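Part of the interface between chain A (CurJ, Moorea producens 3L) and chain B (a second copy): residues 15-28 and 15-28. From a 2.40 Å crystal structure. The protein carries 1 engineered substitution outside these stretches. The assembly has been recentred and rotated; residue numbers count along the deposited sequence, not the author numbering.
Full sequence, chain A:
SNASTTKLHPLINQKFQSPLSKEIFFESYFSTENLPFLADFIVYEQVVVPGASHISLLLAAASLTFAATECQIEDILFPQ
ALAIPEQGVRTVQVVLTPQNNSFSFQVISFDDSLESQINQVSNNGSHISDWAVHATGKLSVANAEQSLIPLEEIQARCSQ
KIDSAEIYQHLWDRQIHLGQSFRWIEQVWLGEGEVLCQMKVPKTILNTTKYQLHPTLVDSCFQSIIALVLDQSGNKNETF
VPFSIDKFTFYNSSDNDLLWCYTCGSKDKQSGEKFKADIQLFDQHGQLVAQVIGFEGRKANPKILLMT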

# COMPACT_ATOMS: atom_id res chain seq x y z
N LYS A 15 -4.40 0.10 2.74
CA LYS A 15 -4.05 -1.24 3.16
C LYS A 15 -3.38 -1.96 2.01
O LYS A 15 -3.77 -1.80 0.85
CB LYS A 15 -5.31 -2.01 3.60
CG LYS A 15 -5.21 -3.52 3.46
CD LYS A 15 -6.43 -4.20 4.05
CE LYS A 15 -6.29 -5.72 4.03
NZ LYS A 15 -7.50 -6.40 4.57
N PHE A 16 -2.35 -2.75 2.32
CA PHE A 16 -1.65 -3.50 1.29
C PHE A 16 -1.39 -4.92 1.76
O PHE A 16 -0.90 -5.14 2.87
CB PHE A 16 -0.31 -2.85 0.92
CG PHE A 16 0.41 -3.60 -0.16
CD1 PHE A 16 0.02 -3.48 -1.48
CD2 PHE A 16 1.45 -4.46 0.15
CE1 PHE A 16 0.67 -4.18 -2.48
CE2 PHE A 16 2.11 -5.16 -0.84
CZ PHE A 16 1.72 -5.03 -2.16
N GLN A 17 -1.70 -5.88 0.89
CA GLN A 17 -1.28 -7.26 1.07
C GLN A 17 -1.05 -7.87 -0.30
O GLN A 17 -1.54 -7.37 -1.32
CB GLN A 17 -2.29 -8.06 1.89
CG GLN A 17 -3.65 -8.20 1.27
CD GLN A 17 -4.61 -8.95 2.17
OE1 GLN A 17 -5.60 -8.39 2.65
NE2 GLN A 17 -4.31 -10.22 2.42
N SER A 18 -0.29 -8.97 -0.32
CA SER A 18 0.16 -9.59 -1.55
C SER A 18 0.37 -11.08 -1.35
O SER A 18 0.82 -11.49 -0.27
CB SER A 18 1.47 -8.95 -2.04
OG SER A 18 1.98 -9.62 -3.18
N PRO A 19 0.04 -11.90 -2.35
CA PRO A 19 0.36 -13.33 -2.27
C PRO A 19 1.83 -13.61 -2.01
O PRO A 19 2.19 -14.71 -1.56
CB PRO A 19 -0.07 -13.86 -3.65
CG PRO A 19 -1.09 -12.89 -4.13
CD PRO A 19 -0.67 -11.55 -3.59
N LEU A 20 2.70 -12.63 -2.29
CA LEU A 20 4.14 -12.77 -2.12
C LEU A 20 4.64 -12.13 -0.83
O LEU A 20 5.84 -11.88 -0.70
CB LEU A 20 4.87 -12.18 -3.32
CG LEU A 20 5.01 -13.10 -4.54
CD1 LEU A 20 3.66 -13.69 -4.93
CD2 LEU A 20 5.64 -12.37 -5.72
N SER A 21 3.74 -11.85 0.11
CA SER A 21 4.11 -11.27 1.39
C SER A 21 3.34 -11.97 2.50
O SER A 21 2.12 -12.13 2.39
CB SER A 21 3.84 -9.77 1.42
OG SER A 21 4.23 -9.21 2.66
N LYS A 22 4.04 -12.42 3.53
CA LYS A 22 3.36 -13.02 4.67
C LYS A 22 2.72 -11.99 5.60
O LYS A 22 1.77 -12.33 6.30
CB LYS A 22 4.33 -13.93 5.44
CG LYS A 22 5.66 -13.31 5.83
CD LYS A 22 6.35 -14.13 6.91
CE LYS A 22 7.79 -13.69 7.13
NZ LYS A 22 8.64 -13.93 5.92
N GLU A 23 3.22 -10.75 5.61
CA GLU A 23 2.64 -9.72 6.46
C GLU A 23 1.53 -8.96 5.72
O GLU A 23 1.50 -8.88 4.49
CB GLU A 23 3.71 -8.74 6.94
CG GLU A 23 4.72 -9.34 7.90
CD GLU A 23 5.95 -9.86 7.19
OE1 GLU A 23 6.03 -9.73 5.95
OE2 GLU A 23 6.84 -10.41 7.87
N ILE A 24 0.63 -8.37 6.51
CA ILE A 24 -0.37 -7.43 6.03
C ILE A 24 -0.00 -6.05 6.54
O ILE A 24 0.39 -5.90 7.71
CB ILE A 24 -1.79 -7.82 6.48
CG1 ILE A 24 -2.16 -9.22 5.98
CG2 ILE A 24 -2.81 -6.80 6.01
CD1 ILE A 24 -3.54 -9.66 6.41
N PHE A 25 -0.12 -5.05 5.68
CA PHE A 25 0.33 -3.70 6.02
C PHE A 25 -0.83 -2.72 5.98
O PHE A 25 -1.70 -2.80 5.11
CB PHE A 25 1.42 -3.24 5.05
CG PHE A 25 2.67 -4.07 5.11
CD1 PHE A 25 2.83 -5.17 4.27
CD2 PHE A 25 3.69 -3.76 5.99
CE1 PHE A 25 3.98 -5.94 4.31
CE2 PHE A 25 4.85 -4.53 6.04
CZ PHE A 25 4.99 -5.62 5.20
N PHE A 26 -0.84 -1.80 6.94
CA PHE A 26 -1.69 -0.62 6.90
C PHE A 26 -0.82 0.62 7.00
O PHE A 26 0.14 0.66 7.77
CB PHE A 26 -2.75 -0.65 8.01
CG PHE A 26 -3.71 -1.80 7.88
CD1 PHE A 26 -3.43 -3.04 8.44
CD2 PHE A 26 -4.89 -1.65 7.17
CE1 PHE A 26 -4.31 -4.10 8.31
CE2 PHE A 26 -5.78 -2.71 7.04
CZ PHE A 26 -5.49 -3.93 7.61
N GLU A 27 -1.15 1.63 6.20
CA GLU A 27 -0.33 2.82 6.06
C GLU A 27 -1.18 4.07 6.27
O GLU A 27 -2.30 4.17 5.75
CB GLU A 27 0.35 2.89 4.68
CG GLU A 27 1.35 4.02 4.56
CD GLU A 27 2.15 3.96 3.27
OE1 GLU A 27 3.17 3.25 3.24
OE2 GLU A 27 1.75 4.62 2.29
N SER A 28 -0.61 5.02 7.00
CA SER A 28 -1.31 6.18 7.51
C SER A 28 -0.31 7.32 7.61
O SER A 28 0.88 7.09 7.85
CB SER A 28 -1.95 5.90 8.87
OG SER A 28 -2.94 6.86 9.18
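Chain B 15-28: KFQSPLSKEIFFES

The two copies of CurJ meet here through equivalent segments, and chain B adopts nearly the same backbone conformation as chain A. In each chain a strand that begins earlier in the sequence runs through residues 15 and 16, a type I beta turn spans Ser18 to Ser21, and a second strand carries residues 24-28 onward. The two arms of chain B are paired by backbone hydrogen bonds, Phe16(B) N to Phe25(B) O and Phe25(B) N to Phe16(B) O, both 2.9 Å, and the same pair of bonds, also 2.9 Å each, joins Phe16(A) and Phe25(A). The turn of chain B is closed by Ser21(B) N to Ser18(B) O at 2.8 Å and is reinforced by its serine side chain, which accepts a hydrogen bond from Leu20(B) N to Ser18(B) OG at 3.2 Å. Beyond the turn, chain B changes direction at Lys22(B) and Glu23(B) before entering strand 24-28.

Chain B lies across chain A rather than alongside it. The axis of strand 24-28 of chain A and that of strand 15-18 of chain B make an angle of 104°, with a closest approach of 9.4 Å. The register is reciprocal: Phe16(A) CA lies 7.6 Å from Phe16(B) CA, Ser21(A) CA lies 8.3 Å from Ser21(B) CA, and the CA atoms of Ser18 and Phe25 face each other at 8.7 Å in both senses. No direct hydrogen bond links the two stretches, so side-chain packing dominates the 596 Å² buried between them.

Aromatic contacts form the centre of this packing. The rings of Phe16(A) and Phe16(B) are near parallel, with planes at 24°, but they are slid apart and barely overlap; their centroids are 5.0 Å apart, and Phe16(A) CD2 approaches Phe16(B) CD2 to 3.5 Å. The offset places the CB of each residue over a face of its partner's ring, giving two CH-pi contacts with CB-to-centroid distances of 4.3 Å. Each Phe16 also reaches the opposing Phe25 at an oblique angle. Phe16(B) CZ is 3.2 Å from Phe25(A) CG, and Phe16(A) CZ is 3.2 Å from Phe25(B) CB, with ring planes at 51° and 53°, respectively.

Around the aromatic cluster, Phe25 extends toward the opposing turn. Phe25(A) CE2 lies 3.7 Å from Ser18(B) OG, and Phe25(A) CZ lies 3.9 Å from Ser21(B) CB; the reciprocal contacts are Phe25(B) CE2 to Ser18(A) OG at 3.7 Å and Phe25(B) CZ to Ser21(A) CB at 4.0 Å.

Polar groups contribute at the flanks. Glu27(A) OE1 lies 3.7 Å from Phe16(B) CE1, and Glu27(B) OE1 lies 3.4 Å from Phe16(A) CE1. An ordered water bridges the chains, donating to Glu27(A) OE1 at 3.0 Å and accepting from Gln17(B) N at 3.3 Å.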

# COMPACT_ATOMS: atom_id res chain seq x y z
N LYS B 15 2.28 2.63 -4.82
CA LYS B 15 3.56 2.00 -4.52
C LYS B 15 3.64 1.76 -3.02
O LYS B 15 3.19 2.59 -2.23
CB LYS B 15 4.75 2.85 -4.97
CG LYS B 15 6.01 2.58 -4.17
CD LYS B 15 7.23 3.30 -4.74
CE LYS B 15 8.49 2.89 -3.99
NZ LYS B 15 9.71 3.58 -4.49
N PHE B 16 4.22 0.63 -2.63
CA PHE B 16 4.36 0.32 -1.22
C PHE B 16 5.74 -0.25 -0.92
O PHE B 16 6.21 -1.15 -1.62
CB PHE B 16 3.30 -0.68 -0.76
CG PHE B 16 3.40 -1.01 0.69
CD1 PHE B 16 2.96 -0.12 1.66
CD2 PHE B 16 3.98 -2.20 1.10
CE1 PHE B 16 3.08 -0.41 3.00
CE2 PHE B 16 4.10 -2.50 2.44
CZ PHE B 16 3.65 -1.60 3.39
N GLN B 17 6.37 0.27 0.13
CA GLN B 17 7.55 -0.34 0.70
C GLN B 17 7.57 -0.06 2.19
O GLN B 17 6.89 0.85 2.68
CB GLN B 17 8.83 0.15 0.02
CG GLN B 17 9.12 1.62 0.19
CD GLN B 17 10.35 2.05 -0.58
OE1 GLN B 17 10.27 2.86 -1.50
NE2 GLN B 17 11.50 1.49 -0.21
N SER B 18 8.35 -0.86 2.93
CA SER B 18 8.36 -0.81 4.38
C SER B 18 9.71 -1.25 4.93
O SER B 18 10.30 -2.21 4.40
CB SER B 18 7.25 -1.69 4.97
OG SER B 18 7.34 -1.75 6.38
N PRO B 19 10.20 -0.61 5.98
CA PRO B 19 11.43 -1.10 6.63
C PRO B 19 11.34 -2.56 7.05
O PRO B 19 12.36 -3.21 7.26
CB PRO B 19 11.57 -0.17 7.84
CG PRO B 19 10.83 1.06 7.46
CD PRO B 19 9.69 0.62 6.60
N LEU B 20 10.12 -3.08 7.17
CA LEU B 20 9.90 -4.46 7.57
C LEU B 20 9.56 -5.36 6.38
O LEU B 20 9.08 -6.48 6.57
CB LEU B 20 8.80 -4.54 8.63
CG LEU B 20 9.29 -4.29 10.05
CD1 LEU B 20 10.10 -3.00 10.13
CD2 LEU B 20 8.13 -4.24 11.02
N SER B 21 9.82 -4.88 5.17
CA SER B 21 9.62 -5.67 3.95
C SER B 21 10.82 -5.43 3.05
O SER B 21 11.15 -4.27 2.76
CB SER B 21 8.32 -5.28 3.24
OG SER B 21 8.11 -6.07 2.09
N LYS B 22 11.46 -6.50 2.60
CA LYS B 22 12.59 -6.33 1.70
C LYS B 22 12.16 -6.03 0.27
O LYS B 22 12.93 -5.42 -0.48
CB LYS B 22 13.49 -7.57 1.69
CG LYS B 22 12.79 -8.87 1.35
CD LYS B 22 13.81 -9.93 0.92
CE LYS B 22 13.18 -11.31 0.78
NZ LYS B 22 12.67 -11.83 2.08
N GLU B 23 10.95 -6.40 -0.10
CA GLU B 23 10.47 -6.19 -1.46
C GLU B 23 9.86 -4.81 -1.60
O GLU B 23 9.41 -4.19 -0.64
CB GLU B 23 9.44 -7.25 -1.84
CG GLU B 23 9.97 -8.67 -1.92
CD GLU B 23 9.81 -9.42 -0.61
OE1 GLU B 23 9.27 -8.83 0.35
OE2 GLU B 23 10.23 -10.59 -0.54
N ILE B 24 9.84 -4.33 -2.84
CA ILE B 24 9.10 -3.14 -3.22
C ILE B 24 7.92 -3.58 -4.06
O ILE B 24 8.06 -4.42 -4.96
CB ILE B 24 9.99 -2.14 -3.99
CG1 ILE B 24 11.18 -1.70 -3.13
CG2 ILE B 24 9.18 -0.93 -4.44
CD1 ILE B 24 12.09 -0.72 -3.83
N PHE B 25 6.75 -3.02 -3.78
CA PHE B 25 5.52 -3.44 -4.43
C PHE B 25 4.94 -2.29 -5.22
O PHE B 25 4.94 -1.15 -4.76
CB PHE B 25 4.49 -3.93 -3.41
CG PHE B 25 4.92 -5.15 -2.66
CD1 PHE B 25 5.64 -5.04 -1.48
CD2 PHE B 25 4.61 -6.42 -3.12
CE1 PHE B 25 6.03 -6.16 -0.78
CE2 PHE B 25 5.00 -7.54 -2.43
CZ PHE B 25 5.71 -7.42 -1.26
N PHE B 26 4.44 -2.59 -6.41
CA PHE B 26 3.64 -1.66 -7.18
C PHE B 26 2.30 -2.31 -7.48
O PHE B 26 2.24 -3.49 -7.84
CB PHE B 26 4.35 -1.27 -8.47
CG PHE B 26 5.68 -0.64 -8.24
CD1 PHE B 26 6.82 -1.42 -8.12
CD2 PHE B 26 5.80 0.74 -8.12
CE1 PHE B 26 8.06 -0.84 -7.90
CE2 PHE B 26 7.03 1.32 -7.90
CZ PHE B 26 8.16 0.53 -7.79
N GLU B 27 1.23 -1.54 -7.34
CA GLU B 27 -0.11 -2.08 -7.44
C GLU B 27 -0.91 -1.27 -8.44
O GLU B 27 -0.85 -0.03 -8.46
CB GLU B 27 -0.82 -2.08 -6.08
CG GLU B 27 -2.15 -2.79 -6.10
CD GLU B 27 -2.74 -2.97 -4.71
OE1 GLU B 27 -2.38 -3.97 -4.04
OE2 GLU B 27 -3.56 -2.12 -4.30
N SER B 28 -1.67 -1.99 -9.26
CA SER B 28 -2.33 -1.48 -10.44
C SER B 28 -3.63 -2.25 -10.64
O SER B 28 -3.72 -3.42 -10.29
CB SER B 28 -1.43 -1.61 -11.67
OG SER B 28 -1.87 -0.78 -12.73
O HOH W 1 5.10 3.15 0.98